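Local coordinates for protein bradyzoite surface antigen BSR4 (Toxoplasma gondii, PDB 2JKS) that serves as a surface antigen of the bradyzoite stage, binds zinc ions and, like its SRS relatives, probably takes part in contacts with the host, at residues T175-G179 / G274-K278; N196-C202 / T253-I259. Residue numbers count along the deposited sequence, not the author numbering.

Interaction 1 (T175-G179 / G274-K278); sequences TCAYG and GCVPK
This contact joins the loop leaving one sheet to the end of a strand of the other, in the beta sandwich of the second SRS domain. Residues 175-179 lead out of strand 173-175 in one sheet. Residues 274-278 close strand 269-277 in the other. Cys176 lies opposite Cys275 and Tyr178 opposite Pro277, each with a CA-CA distance of 6.5 Å. The backbone is extended from Thr175 to Ala177, then bends at Tyr178 (phi/psi -146/9). Across the gap, Cys275 and Val276 are extended and Pro277 follows at -57/137. Gly274 sits at 170/-153, where a CB would be jammed against the carbonyl O of the preceding residue. Contact is by side-chain packing and buries 223 Å².

Cys176 and Cys275 both point toward the opposite segment and both take the m rotamer (chi1 -79° and -58°). Their SG atoms come to 3.3 Å but are not bonded to each other. Cys176 is in a disulfide with Cys301, and Cys275 is in one with Cys202, so two disulfides meet side by side in the interior.

Tyr178 is also m (chi1 -48°, chi2 -76°). This lays its ring along the second segment. Cys275 CB lies at the ring edge, 3.6 Å from Tyr178 CE1. Tyr178 CD1 is 4.1 Å from Pro277 N and 4.2 Å from Pro277 CD. The phenol hydroxyl hydrogen-bonds to the carbonyl O of Cys202, and Tyr178 OH is 3.1 Å from Cys275 CB.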
# COMPACT_ATOMS: atom_id res chain seq x y z
N THR A 175 -8.75 -4.62 -7.95
CA THR A 175 -7.75 -3.69 -7.34
C THR A 175 -6.43 -4.40 -7.14
O THR A 175 -6.31 -5.30 -6.30
CB THR A 175 -8.25 -3.10 -5.99
OG1 THR A 175 -9.54 -2.50 -6.20
CG2 THR A 175 -7.28 -2.05 -5.44
N CYS A 176 -5.44 -4.02 -7.94
CA CYS A 176 -4.12 -4.64 -7.89
C CYS A 176 -3.23 -3.88 -6.91
O CYS A 176 -3.29 -2.65 -6.83
CB CYS A 176 -3.44 -4.66 -9.29
SG CYS A 176 -4.02 -5.98 -10.39
N ALA A 177 -2.43 -4.64 -6.18
CA ALA A 177 -1.36 -4.09 -5.34
C ALA A 177 -0.09 -4.94 -5.54
O ALA A 177 -0.09 -5.92 -6.30
CB ALA A 177 -1.80 -4.04 -3.87
N TYR A 178 1.01 -4.56 -4.89
CA TYR A 178 2.35 -4.93 -5.35
C TYR A 178 3.29 -5.13 -4.15
O TYR A 178 4.51 -5.33 -4.33
CB TYR A 178 2.93 -3.81 -6.26
CG TYR A 178 1.96 -3.34 -7.33
CD1 TYR A 178 1.71 -4.14 -8.46
CD2 TYR A 178 1.23 -2.16 -7.17
CE1 TYR A 178 0.76 -3.79 -9.38
CE2 TYR A 178 0.30 -1.79 -8.10
CZ TYR A 178 0.05 -2.62 -9.19
OH TYR A 178 -0.84 -2.22 -10.10
N GLY A 179 2.72 -5.13 -2.94
CA GLY A 179 3.49 -5.43 -1.72
C GLY A 179 4.02 -6.84 -1.67
O GLY A 179 3.52 -7.72 -2.36
N GLY A 274 -3.08 -8.41 -16.07
CA GLY A 274 -2.82 -7.91 -14.74
C GLY A 274 -2.06 -6.62 -14.72
O GLY A 274 -2.15 -5.79 -15.67
N CYS A 275 -1.34 -6.44 -13.62
CA CYS A 275 -0.60 -5.21 -13.34
C CYS A 275 0.77 -5.57 -12.83
O CYS A 275 0.93 -6.40 -11.93
CB CYS A 275 -1.35 -4.34 -12.30
SG CYS A 275 -3.03 -3.85 -12.74
N VAL A 276 1.77 -4.93 -13.44
CA VAL A 276 3.16 -5.05 -12.95
C VAL A 276 3.62 -3.72 -12.37
O VAL A 276 3.09 -2.66 -12.76
CB VAL A 276 4.12 -5.60 -14.08
CG1 VAL A 276 3.61 -6.97 -14.55
CG2 VAL A 276 4.14 -4.65 -15.25
N PRO A 277 4.53 -3.76 -11.36
CA PRO A 277 5.02 -2.49 -10.80
C PRO A 277 5.63 -1.64 -11.91
O PRO A 277 6.34 -2.18 -12.79
CB PRO A 277 6.14 -2.92 -9.81
CG PRO A 277 5.89 -4.33 -9.49
CD PRO A 277 5.13 -4.94 -10.69
N LYS A 278 5.32 -0.35 -11.92
CA LYS A 278 5.62 0.46 -13.09
C LYS A 278 7.11 0.59 -13.37
O LYS A 278 7.92 0.68 -12.45
CB LYS A 278 4.92 1.80 -13.07
CG LYS A 278 5.44 2.85 -12.13
CD LYS A 278 4.56 4.12 -12.29
CE LYS A 278 4.00 4.28 -13.74
NZ LYS A 278 2.67 3.56 -13.99

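Interaction 2 (N196-C202 / T253-I259); sequences NTLTINC and TSATLTI
Strands 197-201 and 254-258 are antiparallel neighbours in one sheet of the SRS beta sandwich. Their axes approach to 4.5 Å at 170°. Thr197-Thr258, Thr199-Thr256 and Asn201-Ser254 are non-hydrogen-bonded pairs. Leu198-Leu257 and Ile200-Ala255 are hydrogen-bonded pairs. Leu198 N donates to Leu257 O (2.8 Å), and Leu257 N to Leu198 O (2.7 Å). Ile200 N reaches Ala255 O at 2.9 Å, and Ala255 N reaches Ile200 O at 3.1 Å. At the ends, Ile259 N bonds Asn196 O (2.9 Å), Asn196 ND2 bonds Ile259 O (2.9 Å), and Cys202 N bonds Thr253 O (2.8 Å).

On the polar face, Thr199 OG1 and Thr256 OG1 pair at 2.9 Å, both m. Ser254 OG, also m, donates to Asn201 OD1 at 2.6 Å. Leu198 and Leu257, both t/p, pack with Ile200 and Ala255 against the sandwich interior. Two of the three non-hydrogen-bonded pairs, Thr199-Thr256 and Asn201-Ser254, are thus joined by side-chain hydrogen bonds, while the face of Leu198, Ile200, Ala255 and Leu257 is apolar and buried.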
# COMPACT_ATOMS: atom_id res chain seq x y z
N ASN A 196 -20.36 -9.82 -17.76
CA ASN A 196 -19.67 -9.72 -19.04
C ASN A 196 -18.64 -8.59 -19.06
O ASN A 196 -18.12 -8.27 -20.11
CB ASN A 196 -20.68 -9.56 -20.18
CG ASN A 196 -21.45 -8.25 -20.07
OD1 ASN A 196 -21.82 -7.89 -18.98
ND2 ASN A 196 -21.62 -7.52 -21.18
N THR A 197 -18.34 -8.02 -17.89
CA THR A 197 -17.28 -6.99 -17.80
C THR A 197 -16.11 -7.37 -16.89
O THR A 197 -16.21 -8.23 -16.08
CB THR A 197 -17.82 -5.62 -17.38
OG1 THR A 197 -18.18 -5.68 -16.00
CG2 THR A 197 -19.04 -5.25 -18.21
N LEU A 198 -14.98 -6.70 -17.09
CA LEU A 198 -13.81 -6.87 -16.27
C LEU A 198 -13.13 -5.50 -16.18
O LEU A 198 -12.77 -4.95 -17.20
CB LEU A 198 -12.87 -7.84 -16.98
CG LEU A 198 -11.55 -8.08 -16.24
CD1 LEU A 198 -11.71 -8.64 -14.81
CD2 LEU A 198 -10.62 -8.98 -17.15
N THR A 199 -12.91 -5.00 -14.96
CA THR A 199 -12.15 -3.77 -14.76
C THR A 199 -10.90 -4.10 -14.00
O THR A 199 -10.97 -4.72 -12.94
CB THR A 199 -12.94 -2.73 -13.96
OG1 THR A 199 -14.18 -2.48 -14.64
CG2 THR A 199 -12.14 -1.40 -13.80
N ILE A 200 -9.78 -3.62 -14.52
CA ILE A 200 -8.51 -3.73 -13.85
C ILE A 200 -8.00 -2.36 -13.48
O ILE A 200 -7.81 -1.51 -14.35
CB ILE A 200 -7.46 -4.41 -14.75
CG1 ILE A 200 -8.02 -5.72 -15.39
CG2 ILE A 200 -6.12 -4.65 -14.00
CD1 ILE A 200 -8.32 -6.83 -14.44
N ASN A 201 -7.84 -2.14 -12.18
CA ASN A 201 -7.24 -0.91 -11.68
C ASN A 201 -5.82 -1.17 -11.18
O ASN A 201 -5.62 -1.85 -10.14
CB ASN A 201 -8.10 -0.29 -10.59
CG ASN A 201 -9.49 0.11 -11.09
OD1 ASN A 201 -9.65 0.63 -12.21
ND2 ASN A 201 -10.50 -0.18 -10.29
N CYS A 202 -4.83 -0.66 -11.93
CA CYS A 202 -3.44 -0.81 -11.48
C CYS A 202 -2.99 0.29 -10.49
O CYS A 202 -2.03 0.09 -9.76
CB CYS A 202 -2.43 -0.85 -12.64
SG CYS A 202 -2.75 -2.16 -13.86
N THR A 253 -3.93 3.63 -16.39
CA THR A 253 -3.58 2.56 -15.45
C THR A 253 -4.84 1.75 -15.05
O THR A 253 -4.74 0.80 -14.28
CB THR A 253 -2.90 3.07 -14.16
OG1 THR A 253 -3.76 4.04 -13.54
CG2 THR A 253 -1.52 3.70 -14.46
N SER A 254 -6.01 2.16 -15.56
CA SER A 254 -7.26 1.37 -15.44
C SER A 254 -7.83 1.12 -16.82
O SER A 254 -7.74 1.99 -17.69
CB SER A 254 -8.30 2.08 -14.59
OG SER A 254 -7.84 2.20 -13.25
N ALA A 255 -8.35 -0.08 -17.04
CA ALA A 255 -9.12 -0.39 -18.27
C ALA A 255 -10.25 -1.40 -17.98
O ALA A 255 -10.17 -2.23 -17.06
CB ALA A 255 -8.18 -0.92 -19.40
N THR A 256 -11.30 -1.33 -18.80
CA THR A 256 -12.47 -2.17 -18.62
C THR A 256 -12.77 -2.90 -19.92
O THR A 256 -13.01 -2.28 -20.97
CB THR A 256 -13.68 -1.32 -18.21
OG1 THR A 256 -13.46 -0.76 -16.90
CG2 THR A 256 -14.97 -2.16 -18.25
N LEU A 257 -12.82 -4.22 -19.82
CA LEU A 257 -13.26 -5.05 -20.95
C LEU A 257 -14.76 -5.34 -20.80
O LEU A 257 -15.21 -5.66 -19.70
CB LEU A 257 -12.47 -6.36 -20.95
CG LEU A 257 -12.91 -7.43 -21.95
CD1 LEU A 257 -12.60 -6.99 -23.36
CD2 LEU A 257 -12.18 -8.76 -21.64
N THR A 258 -15.53 -5.13 -21.87
CA THR A 258 -16.96 -5.47 -21.93
C THR A 258 -17.14 -6.37 -23.12
O THR A 258 -16.92 -5.94 -24.27
CB THR A 258 -17.86 -4.22 -22.09
OG1 THR A 258 -17.58 -3.32 -21.02
CG2 THR A 258 -19.36 -4.63 -22.10
N ILE A 259 -17.45 -7.64 -22.87
CA ILE A 259 -17.76 -8.56 -23.93
C ILE A 259 -19.26 -8.45 -24.17
O ILE A 259 -20.00 -8.78 -23.29
CB ILE A 259 -17.43 -10.04 -23.55
CG1 ILE A 259 -15.92 -10.24 -23.28
CG2 ILE A 259 -17.88 -10.99 -24.62
CD1 ILE A 259 -15.63 -11.55 -22.52

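Overall arrangement
Both interactions belong to the second SRS domain. Interaction 2 is nested within the chain loop that interaction 1 closes, and their centres lie 14 Å apart. Interaction 2 pairs two neighbouring strands of one sheet; interaction 1 joins that sheet's end to the opposite one. The disulfide from Cys202 SG to Cys275 SG (2.0 Å) links them covalently. Tyr178 OH adds a probable hydrogen bond to Cys202 O (2.6 Å), and Ile200 CG2 packs 3.4 Å from Cys275 SG. Near this corner is a zinc site formed by Glu96, in the first SRS range, and Asp205. The Tyr178 side chain is about 4 Å from that of Asp205 and about 8 Å from a bound zinc ion.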